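Local structure of ECF RNA polymerase sigma factor SigK (Mycobacterium tuberculosis, 4NQW) at residues 77-82 / 95-100. The protein directs RNA polymerase to specific promoters as an extracytoplasmic-function sigma factor, probably held inactive by an anti-sigma factor until regulated proteolysis releases it. Sequence-based numbering, arbitrary orientation.
Sequences LEVWRN and AWLLTM. With CD (cadmium ion), chain F.
Trp-96 CG is anti to the backbone N (chi1 -174°), and the ring beyond it reaches helix 65-82, where the benzo edge meets the backbone of Val-79 and Asn-82. In Met-100, CG stands between the backbone N and the carbonyl carbon, and a bend at chi3 (58°) brings CE over one face of that indole, 3.2 Å above the plane and offset toward the rim. At the ring edge, near its plane, the carbonyl oxygen of Asn-82 lies 3.4 Å from CZ2 of Trp-96, while Val-79 O faces CH2 at the longer distance of 4.1 Å. The two branches of Val-79 divide the apolar packing: Val-79 CG1 touches Trp-96 CZ3, whereas Val-79 CG2 sits 3.4 Å from Leu-97 CD1 and 4.0 Å from Met-100 SD. The side chains of Val-79 and Met-100 cross at about a right angle. Glu-78, fully extended, meets Met-100 tip to tip, OE1 lying 4.2 Å from CE. Its carboxylate binds a cadmium ion through both oxygens, OE1 at 2.6 Å, with a water as a further ligand; OE2 also accepts hydrogen bonds from Arg-104 and from a second water, which links it weakly to Met-100 O. This metal site lies beside a mainly apolar contact within the sigma-70 domain-2 helical bundle. The N-to-C directions of the two segments differ by 129°, with the axes 11.0 Å apart at closest approach; helix 42-62 packs against the contact, Phe-46 on Val-79 and Thr-50 and Val-54 on Leu-97, and Phe-86, from the connection between the two helices, packs edge-to-face with Trp-96.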
# COMPACT_ATOMS: atom_id res chain seq x y z
N LEU A 77 -7.70 12.86 -5.16
CA LEU A 77 -7.84 13.41 -6.51
C LEU A 77 -7.56 12.31 -7.53
O LEU A 77 -8.29 12.18 -8.52
CB LEU A 77 -6.92 14.62 -6.73
CG LEU A 77 -7.11 15.52 -7.96
CD1 LEU A 77 -6.68 14.85 -9.27
CD2 LEU A 77 -8.54 16.03 -8.08
N GLU A 78 -6.53 11.50 -7.30
CA GLU A 78 -6.24 10.35 -8.18
C GLU A 78 -7.35 9.30 -8.11
O GLU A 78 -7.68 8.70 -9.13
CB GLU A 78 -4.89 9.70 -7.87
CG GLU A 78 -4.55 8.56 -8.82
CD GLU A 78 -3.16 7.97 -8.64
OE1 GLU A 78 -2.86 6.97 -9.32
OE2 GLU A 78 -2.37 8.50 -7.84
N VAL A 79 -7.91 9.08 -6.93
CA VAL A 79 -9.05 8.17 -6.79
C VAL A 79 -10.15 8.61 -7.75
O VAL A 79 -10.60 7.83 -8.58
CB VAL A 79 -9.63 8.15 -5.35
CG1 VAL A 79 -10.93 7.36 -5.30
CG2 VAL A 79 -8.63 7.56 -4.37
N TRP A 80 -10.54 9.88 -7.64
CA TRP A 80 -11.57 10.47 -8.48
C TRP A 80 -11.29 10.32 -9.98
O TRP A 80 -12.16 9.92 -10.74
CB TRP A 80 -11.71 11.95 -8.15
CG TRP A 80 -12.75 12.66 -8.94
CD1 TRP A 80 -12.56 13.44 -10.05
CD2 TRP A 80 -14.15 12.66 -8.68
NE1 TRP A 80 -13.77 13.92 -10.50
CE2 TRP A 80 -14.76 13.46 -9.67
CE3 TRP A 80 -14.96 12.06 -7.71
CZ2 TRP A 80 -16.14 13.67 -9.72
CZ3 TRP A 80 -16.32 12.27 -7.75
CH2 TRP A 80 -16.90 13.08 -8.75
N ARG A 81 -10.06 10.64 -10.38
CA ARG A 81 -9.72 10.70 -11.80
C ARG A 81 -9.51 9.31 -12.41
O ARG A 81 -10.00 9.03 -13.50
CB ARG A 81 -8.48 11.58 -12.03
CG ARG A 81 -8.58 12.44 -13.27
CD ARG A 81 -7.41 13.40 -13.39
NE ARG A 81 -7.78 14.64 -14.07
CZ ARG A 81 -8.30 15.72 -13.47
NH1 ARG A 81 -8.52 15.75 -12.16
NH2 ARG A 81 -8.59 16.79 -14.20
N ASN A 82 -8.80 8.44 -11.69
CA ASN A 82 -8.45 7.10 -12.18
C ASN A 82 -9.36 5.98 -11.66
O ASN A 82 -9.00 4.80 -11.77
CB ASN A 82 -6.99 6.78 -11.83
CG ASN A 82 -6.00 7.69 -12.53
OD1 ASN A 82 -6.38 8.68 -13.15
ND2 ASN A 82 -4.72 7.35 -12.44
N ALA A 95 -7.52 -2.08 -0.96
CA ALA A 95 -6.14 -2.36 -1.37
C ALA A 95 -5.69 -1.43 -2.50
O ALA A 95 -4.56 -0.95 -2.50
CB ALA A 95 -6.00 -3.81 -1.80
N TRP A 96 -6.59 -1.18 -3.45
CA TRP A 96 -6.34 -0.26 -4.56
C TRP A 96 -6.03 1.15 -4.04
O TRP A 96 -5.11 1.81 -4.53
CB TRP A 96 -7.57 -0.24 -5.48
CG TRP A 96 -7.42 0.53 -6.75
CD1 TRP A 96 -6.85 0.11 -7.91
CD2 TRP A 96 -7.91 1.86 -7.00
NE1 TRP A 96 -6.93 1.09 -8.87
CE2 TRP A 96 -7.58 2.17 -8.34
CE3 TRP A 96 -8.58 2.81 -6.23
CZ2 TRP A 96 -7.90 3.40 -8.91
CZ3 TRP A 96 -8.90 4.03 -6.81
CH2 TRP A 96 -8.56 4.32 -8.14
N LEU A 97 -6.79 1.59 -3.04
CA LEU A 97 -6.62 2.91 -2.44
C LEU A 97 -5.35 3.01 -1.60
O LEU A 97 -4.57 3.95 -1.76
CB LEU A 97 -7.84 3.27 -1.59
CG LEU A 97 -7.80 4.55 -0.75
CD1 LEU A 97 -7.78 5.78 -1.64
CD2 LEU A 97 -8.98 4.60 0.20
N LEU A 98 -5.16 2.06 -0.68
CA LEU A 98 -4.00 2.12 0.22
C LEU A 98 -2.68 1.92 -0.51
O LEU A 98 -1.66 2.50 -0.12
CB LEU A 98 -4.13 1.11 1.37
CG LEU A 98 -4.76 1.64 2.67
CD1 LEU A 98 -3.99 2.81 3.24
CD2 LEU A 98 -6.21 2.03 2.46
N THR A 99 -2.69 1.11 -1.56
CA THR A 99 -1.49 0.87 -2.36
C THR A 99 -1.04 2.14 -3.09
O THR A 99 0.15 2.45 -3.12
CB THR A 99 -1.73 -0.25 -3.39
OG1 THR A 99 -2.11 -1.45 -2.70
CG2 THR A 99 -0.47 -0.52 -4.20
N MET A 100 -1.99 2.87 -3.67
CA MET A 100 -1.66 4.13 -4.36
C MET A 100 -1.28 5.23 -3.37
O MET A 100 -0.47 6.10 -3.69
CB MET A 100 -2.81 4.58 -5.27
CG MET A 100 -4.09 5.02 -4.57
SD MET A 100 -5.20 5.94 -5.65
CE MET A 100 -5.48 4.77 -6.97
CD CD F . -0.33 6.98 -8.87
O HOH W 1 -2.54 7.70 -5.07
O HOH W 2 0.66 7.72 -11.33